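Local structure of allantoicase (Saccharomyces cerevisiae, 1O59) at residues A34-G39 with R189-G194; M100-A105 with G194-P199; G110-A115 with H161-G166. The protein catalyses the hydrolysis of allantoate to (S)-ureidoglycolate and urea, letting yeast use purines as a secondary nitrogen source. All coordinates share one frame; numbering follows the deposited sequence.

Interaction 1. Residues A34-G39 with R189-G194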
# COMPACT_ATOMS: atom_id res chain seq x y z
N ALA A 34 -2.94 -3.73 -7.52
CA ALA A 34 -1.64 -3.41 -6.97
C ALA A 34 -1.71 -2.59 -5.70
O ALA A 34 -2.71 -1.90 -5.43
CB ALA A 34 -0.84 -2.67 -7.99
N VAL A 35 -0.61 -2.65 -4.95
CA VAL A 35 -0.41 -1.94 -3.69
C VAL A 35 1.01 -1.38 -3.64
O VAL A 35 1.86 -1.78 -4.43
CB VAL A 35 -0.61 -2.89 -2.49
CG1 VAL A 35 -2.04 -3.46 -2.46
CG2 VAL A 35 0.44 -4.03 -2.51
N ASP A 36 1.25 -0.45 -2.72
CA ASP A 36 2.61 0.09 -2.47
C ASP A 36 3.46 -0.92 -1.70
O ASP A 36 3.43 -1.01 -0.45
CB ASP A 36 2.52 1.43 -1.74
CG ASP A 36 3.88 2.00 -1.38
OD1 ASP A 36 4.88 1.63 -2.06
OD2 ASP A 36 4.02 2.83 -0.44
N VAL A 37 4.24 -1.68 -2.47
CA VAL A 37 4.96 -2.81 -1.93
C VAL A 37 6.23 -2.40 -1.18
O VAL A 37 6.86 -3.25 -0.55
CB VAL A 37 5.33 -3.83 -3.03
CG1 VAL A 37 4.07 -4.44 -3.66
CG2 VAL A 37 6.24 -3.17 -4.11
N ILE A 38 6.61 -1.11 -1.26
CA ILE A 38 7.76 -0.58 -0.52
C ILE A 38 7.39 0.30 0.67
O ILE A 38 8.28 0.75 1.39
CB ILE A 38 8.73 0.21 -1.43
CG1 ILE A 38 8.06 1.47 -1.99
CG2 ILE A 38 9.23 -0.69 -2.53
CD1 ILE A 38 8.92 2.27 -2.93
N GLY A 39 6.09 0.54 0.87
CA GLY A 39 5.62 1.30 2.03
C GLY A 39 6.06 0.64 3.33
O GLY A 39 5.98 -0.58 3.44
N ARG A 189 8.50 11.68 -1.10
CA ARG A 189 7.93 10.33 -1.02
C ARG A 189 8.15 9.51 -2.25
O ARG A 189 8.15 10.05 -3.38
CB ARG A 189 6.42 10.35 -0.77
CG ARG A 189 6.00 10.83 0.63
CD ARG A 189 6.48 9.95 1.76
NE ARG A 189 5.99 10.47 3.06
CZ ARG A 189 6.58 11.43 3.77
NH1 ARG A 189 7.72 11.99 3.39
NH2 ARG A 189 6.03 11.80 4.91
N PHE A 190 8.29 8.20 -2.04
CA PHE A 190 8.37 7.24 -3.16
C PHE A 190 7.45 6.04 -2.92
O PHE A 190 7.68 5.26 -2.00
CB PHE A 190 9.81 6.79 -3.36
CG PHE A 190 10.01 5.72 -4.42
CD1 PHE A 190 9.28 5.72 -5.63
CD2 PHE A 190 10.98 4.72 -4.23
CE1 PHE A 190 9.49 4.74 -6.60
CE2 PHE A 190 11.21 3.76 -5.21
CZ PHE A 190 10.46 3.77 -6.40
N ARG A 191 6.41 5.92 -3.74
CA ARG A 191 5.51 4.77 -3.71
C ARG A 191 5.77 3.90 -4.94
O ARG A 191 5.89 4.42 -6.03
CB ARG A 191 4.05 5.24 -3.79
CG ARG A 191 3.65 6.39 -2.88
CD ARG A 191 4.02 6.18 -1.43
NE ARG A 191 3.49 7.19 -0.50
CZ ARG A 191 3.89 7.28 0.78
NH1 ARG A 191 4.84 6.47 1.23
NH2 ARG A 191 3.36 8.19 1.60
N LEU A 192 5.84 2.59 -4.79
CA LEU A 192 5.94 1.72 -5.96
C LEU A 192 4.84 0.63 -5.94
O LEU A 192 4.78 -0.21 -5.03
CB LEU A 192 7.34 1.10 -6.10
CG LEU A 192 7.58 0.53 -7.50
CD1 LEU A 192 7.82 1.61 -8.57
CD2 LEU A 192 8.72 -0.43 -7.47
N TYR A 193 3.98 0.67 -6.96
CA TYR A 193 2.82 -0.22 -7.01
C TYR A 193 3.10 -1.53 -7.73
O TYR A 193 3.54 -1.52 -8.90
CB TYR A 193 1.56 0.49 -7.59
CG TYR A 193 1.23 1.70 -6.75
CD1 TYR A 193 0.77 1.54 -5.44
CD2 TYR A 193 1.44 3.00 -7.22
CE1 TYR A 193 0.50 2.62 -4.63
CE2 TYR A 193 1.17 4.09 -6.41
CZ TYR A 193 0.70 3.89 -5.11
OH TYR A 193 0.44 4.92 -4.26
N GLY A 194 2.81 -2.64 -7.05
CA GLY A 194 2.96 -3.95 -7.68
C GLY A 194 1.90 -4.97 -7.30
O GLY A 194 1.26 -4.85 -6.27
O HOH W 1 6.19 4.25 0.31
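Val35 pairs with Gly194, and Asp36 with Tyr193, in a short antiparallel beta ladder that fastens residues 34-39 to strand 186-196 in the first allantoicase repeat, an antiparallel beta sandwich of the galactose-binding-domain-like clan. Val35 and Gly194 exchange two backbone hydrogen bonds. The chain then leaves the ladder in a type I turn from Asp36 to Gly39, where Val37 N still donates to Leu192 O (3.0 Å). The tight part of the contact is built by Ile38. Its CG1 stands between the backbone N and the carbonyl carbon (chi1 65°), and the methyl CD1 beyond it lies over one face of the Phe190 ring, 3.7 Å from the centroid and displaced toward the rim. The same CD1 touches Leu192 CB at 3.7 Å. Ile177 of strand 176-182, in the second sheet, packs on Ile38, Phe190 and Leu192, which puts this cluster in the sandwich interior. The flank with Asp36, Arg191 and Tyr193 is partly exposed, and its charged groups meet loosely, through water. There, Leu192 N donates to Asp36 OD1 (3.0 Å) from above the carboxylate, 50° out of its plane, and Ile38 N adds a weak bond to that oxygen. Asp36 OD2 and Arg191 NH1 stay 4.1 Å apart, beyond a salt bridge, with carboxylate and guanidinium planes 55° apart; Arg191 NH1 also bonds to Gln62 O. A single water bridges the pair: it donates to Asp36 OD2 (2.7 Å) and Phe190 O (2.9 Å) and accepts from Arg191 NH1 (2.8 Å).

Interaction 2. Residues M100-A105 with G194-P199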
# COMPACT_ATOMS: atom_id res chain seq x y z
N MSE A 100 11.08 -4.81 -0.32
CA MSE A 100 9.62 -4.79 -0.18
C MSE A 100 9.21 -5.45 1.13
O MSE A 100 9.92 -6.29 1.69
CB MSE A 100 8.92 -5.58 -1.30
CG MSE A 100 9.19 -5.09 -2.68
SE MSE A 100 8.45 -6.30 -4.00
CE MSE A 100 9.21 -5.53 -5.39
N GLY A 101 8.00 -5.10 1.58
CA GLY A 101 7.44 -5.72 2.76
C GLY A 101 6.73 -6.99 2.41
O GLY A 101 6.54 -7.84 3.23
N VAL A 102 6.30 -7.12 1.16
CA VAL A 102 5.79 -8.39 0.63
C VAL A 102 6.96 -9.23 0.09
O VAL A 102 8.05 -8.72 -0.13
CB VAL A 102 4.77 -8.15 -0.48
CG1 VAL A 102 3.61 -7.37 0.08
CG2 VAL A 102 5.41 -7.41 -1.68
N ALA A 103 6.70 -10.50 -0.11
CA ALA A 103 7.73 -11.45 -0.55
C ALA A 103 8.27 -11.22 -1.97
O ALA A 103 9.45 -11.54 -2.24
CB ALA A 103 7.18 -12.86 -0.44
N ALA A 104 7.41 -10.72 -2.87
CA ALA A 104 7.71 -10.51 -4.27
C ALA A 104 6.52 -9.86 -4.98
O ALA A 104 5.37 -9.99 -4.56
CB ALA A 104 8.06 -11.82 -4.93
N ALA A 105 6.78 -9.16 -6.07
CA ALA A 105 5.73 -8.54 -6.85
C ALA A 105 6.14 -8.24 -8.31
O ALA A 105 7.32 -8.04 -8.61
CB ALA A 105 5.28 -7.25 -6.16
N GLY A 194 2.81 -2.64 -7.05
CA GLY A 194 2.96 -3.95 -7.68
C GLY A 194 1.90 -4.97 -7.30
O GLY A 194 1.26 -4.85 -6.27
N ARG A 195 1.69 -5.96 -8.15
CA ARG A 195 0.73 -7.01 -7.90
C ARG A 195 1.52 -8.01 -7.12
O ARG A 195 2.53 -8.50 -7.60
CB ARG A 195 0.17 -7.60 -9.22
CG ARG A 195 -1.18 -8.27 -9.10
CD ARG A 195 -1.19 -9.56 -8.29
NE ARG A 195 -2.56 -10.07 -8.17
CZ ARG A 195 -3.35 -9.93 -7.11
NH1 ARG A 195 -2.93 -9.33 -6.02
NH2 ARG A 195 -4.58 -10.42 -7.16
N VAL A 196 1.08 -8.30 -5.90
CA VAL A 196 1.81 -9.17 -5.00
C VAL A 196 1.70 -10.60 -5.47
O VAL A 196 0.65 -11.04 -5.92
CB VAL A 196 1.31 -9.04 -3.53
CG1 VAL A 196 2.03 -10.04 -2.61
CG2 VAL A 196 1.50 -7.64 -3.02
N VAL A 197 2.83 -11.29 -5.39
CA VAL A 197 2.90 -12.73 -5.57
C VAL A 197 2.85 -13.40 -4.19
O VAL A 197 3.79 -13.24 -3.39
CB VAL A 197 4.23 -13.14 -6.22
CG1 VAL A 197 4.26 -14.66 -6.44
CG2 VAL A 197 4.43 -12.40 -7.55
N PRO A 198 1.81 -14.16 -3.89
CA PRO A 198 1.78 -14.88 -2.62
C PRO A 198 2.91 -15.95 -2.57
O PRO A 198 3.27 -16.55 -3.63
CB PRO A 198 0.39 -15.55 -2.62
CG PRO A 198 0.02 -15.69 -4.10
CD PRO A 198 0.63 -14.46 -4.74
N PRO A 199 3.46 -16.22 -1.37
CA PRO A 199 4.53 -17.23 -1.19
C PRO A 199 3.98 -18.66 -1.01
O PRO A 199 3.74 -19.37 -2.00
CB PRO A 199 5.20 -16.76 0.11
CG PRO A 199 4.01 -16.27 0.95
CD PRO A 199 3.10 -15.57 -0.08
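Val102 and Val196 meet tip to tip where the loop between strands 94-99 and 105-113 folds against the end of strand 186-196, at one end of the antiparallel beta sandwich formed by the first allantoicase repeat. From Val102 the contact can be followed outward. CB lies 4.0 Å from Val196 CG1. The branch CG1, anti to the carbonyl carbon (chi1 -61°), makes the nearest approach, 3.8 Å from Val196 CG2. The other branch, CG2, touches that same Val196 CG2 at 4.1 Å and also packs against Val37. Val196 CG1 in turn lies 3.9 Å from Ala104 O. An alanine in place of Val196 would lack both of these methyls and would probably open a gap beside Val102, leaving its branches without their partner across the contact. The backbones join through one almost straight hydrogen bond, Val197 N to Ala104 O (3.0 Å, 171° at the hydrogen), whose donor stands above the carbonyl plane, 38° out of it. Beside it, Ala105 and Val196 form an antiparallel non-hydrogen-bonded pair, the start of the ladder between strands 105-113 and 186-196. Val197 also lays its CB near that of Ala104, and its side chain continues onto His106 and Arg173. Toward the surface the packing thins: Ala103 CB and Pro199 CB, both on exposed residues, only just touch at 4.4 Å. At the inner end the fit is closer, with Ala105 CB 3.3 Å from Arg195 O.

Interaction 3. Residues G110-A115 with H161-G166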
# COMPACT_ATOMS: atom_id res chain seq x y z
N GLY A 110 3.96 3.77 -10.00
CA GLY A 110 4.42 4.38 -8.76
C GLY A 110 4.13 5.85 -8.63
O GLY A 110 3.47 6.46 -9.48
N GLU A 111 4.61 6.41 -7.53
CA GLU A 111 4.56 7.85 -7.27
C GLU A 111 5.91 8.38 -6.78
O GLU A 111 6.54 7.81 -5.86
CB GLU A 111 3.49 8.23 -6.22
CG GLU A 111 3.54 9.73 -5.86
CD GLU A 111 2.53 10.20 -4.79
OE1 GLU A 111 1.55 9.47 -4.48
OE2 GLU A 111 2.71 11.33 -4.26
N ILE A 112 6.30 9.49 -7.37
CA ILE A 112 7.39 10.30 -6.86
C ILE A 112 6.83 11.68 -6.49
O ILE A 112 6.30 12.41 -7.34
CB ILE A 112 8.52 10.42 -7.92
CG1 ILE A 112 9.28 9.07 -8.06
CG2 ILE A 112 9.48 11.57 -7.60
CD1 ILE A 112 10.21 8.75 -6.88
N ASP A 113 6.93 11.98 -5.19
CA ASP A 113 6.53 13.28 -4.65
C ASP A 113 7.76 14.13 -4.23
O ASP A 113 8.49 13.79 -3.28
CB ASP A 113 5.59 13.06 -3.45
CG ASP A 113 4.83 14.35 -3.00
OD1 ASP A 113 5.06 15.48 -3.56
OD2 ASP A 113 3.99 14.29 -2.06
N THR A 114 7.99 15.22 -4.93
CA THR A 114 9.06 16.16 -4.58
C THR A 114 8.58 17.29 -3.67
O THR A 114 9.19 18.34 -3.62
CB THR A 114 9.68 16.78 -5.88
OG1 THR A 114 8.66 17.36 -6.70
CG2 THR A 114 10.29 15.72 -6.77
N ALA A 115 7.48 17.08 -2.95
CA ALA A 115 6.89 18.10 -2.06
C ALA A 115 7.88 18.91 -1.24
O ALA A 115 8.73 18.36 -0.51
CB ALA A 115 5.88 17.45 -1.11
N HIS A 161 4.05 13.01 -8.79
CA HIS A 161 4.08 12.47 -10.13
C HIS A 161 3.59 11.05 -10.02
O HIS A 161 4.16 10.24 -9.27
CB HIS A 161 5.49 12.48 -10.74
CG HIS A 161 6.23 13.77 -10.58
ND1 HIS A 161 6.80 14.15 -9.38
CD2 HIS A 161 6.54 14.73 -11.48
CE1 HIS A 161 7.41 15.31 -9.55
NE2 HIS A 161 7.27 15.68 -10.81
N LEU A 162 2.55 10.75 -10.79
CA LEU A 162 1.86 9.48 -10.79
C LEU A 162 2.11 8.83 -12.13
O LEU A 162 1.68 9.34 -13.19
CB LEU A 162 0.37 9.73 -10.58
CG LEU A 162 -0.02 10.60 -9.38
CD1 LEU A 162 -1.51 10.82 -9.35
CD2 LEU A 162 0.45 9.98 -8.07
N PHE A 163 2.82 7.71 -12.09
CA PHE A 163 3.24 7.02 -13.33
C PHE A 163 2.83 5.53 -13.39
O PHE A 163 2.72 4.81 -12.37
CB PHE A 163 4.75 7.20 -13.59
CG PHE A 163 5.61 6.73 -12.46
CD1 PHE A 163 5.97 7.62 -11.44
CD2 PHE A 163 6.01 5.39 -12.39
CE1 PHE A 163 6.75 7.18 -10.36
CE2 PHE A 163 6.76 4.92 -11.33
CZ PHE A 163 7.15 5.82 -10.29
N VAL A 164 2.59 5.11 -14.62
CA VAL A 164 2.34 3.73 -14.98
C VAL A 164 3.35 3.38 -16.06
O VAL A 164 3.58 4.17 -16.97
CB VAL A 164 0.91 3.57 -15.55
CG1 VAL A 164 0.63 2.12 -15.99
CG2 VAL A 164 -0.12 4.05 -14.52
N ARG A 165 3.94 2.20 -15.97
CA ARG A 165 4.80 1.69 -17.03
C ARG A 165 4.03 1.53 -18.33
O ARG A 165 2.94 0.94 -18.34
CB ARG A 165 5.34 0.31 -16.69
CG ARG A 165 6.08 0.19 -15.40
CD ARG A 165 6.41 -1.24 -15.12
NE ARG A 165 7.62 -1.62 -15.82
CZ ARG A 165 7.70 -2.36 -16.90
NH1 ARG A 165 6.64 -2.91 -17.47
NH2 ARG A 165 8.89 -2.57 -17.41
N GLY A 166 4.62 1.98 -19.42
CA GLY A 166 4.01 1.79 -20.73
C GLY A 166 3.64 0.35 -21.06
O GLY A 166 2.64 0.10 -21.74
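Gly110 and Phe163 form one hydrogen-bonded antiparallel pair and Ile112 and His161 the next, with the non-hydrogen-bonded pair Glu111-Leu162 between them. This regular ladder joins strands 105-113 and 160-164 in one sheet of the antiparallel beta sandwich of the first allantoicase repeat. The strand axes approach to 4.9 Å, and their directions differ by 156°. Gly110 and Phe163 bond both ways, Phe163 N reaching Gly110 O at 3.0 Å in an almost straight line; Ile112 N donates a hydrogen bond to His161 O. The side chains then divide between the two faces of the sheet. On one, Phe163 CG stands between its own backbone N and carbonyl carbon (chi1 57°), and the ring folds back over the facing glycine: Gly110 CA is 3.8 Å from the ring centroid, a CH-pi contact over the face. With no side chain on Gly110, the ring can lie directly on the backbone. Ile112 CG1 touches Phe163 CE1 (3.9 Å); the ring of Phe153 also meets that of Phe163, and Phe15 touches the same side chain. On the opposite face Glu111 and Leu162 run side by side, Leu162 CD2 lying 3.8 Å from Glu111 CG, while the carboxylate of Glu111 turns to a salt bridge with Arg160. Back on the Phe163 face, His161 grips Ile112 O twice: its backbone N at 2.7 Å, the more bent bond, and its side-chain ND1, which comes from the opposite side of the carbonyl plane. His161 NE2 bonds to Gly156 N, so both ring nitrogens are engaged, which probably holds the imidazole's rotation. Thr114 OG1, itself bonded to Gly156 O, lies at the ring edge, 3.7 Å from His161 CE1. The ND1 bond to Ile112 O measures 2.7 Å and 161° at the hydrogen, with the acceptor in the ring plane.

In the fold
All three interactions belong to one sheet of the first repeat. Interactions 1 and 2 share strand 186-196 and Gly194, and the loop of interaction 2 is tied to the turn of interaction 1 by Val37 O to Gly101 N. Strand 105-113 connects interactions 2 and 3 and pairs with 186-196, so that Phe190 packs against Ile112 and Arg191 O bonds to Glu111 N. Interactions 1 and 3 are buried; interaction 2 reaches the surface and relies on small apolar side chains and a single hydrogen bond. Interaction 3 rests on a regular ladder reinforced by a histidine, whereas interaction 1 combines a short ladder and a turn with an aspartate and a bridging water.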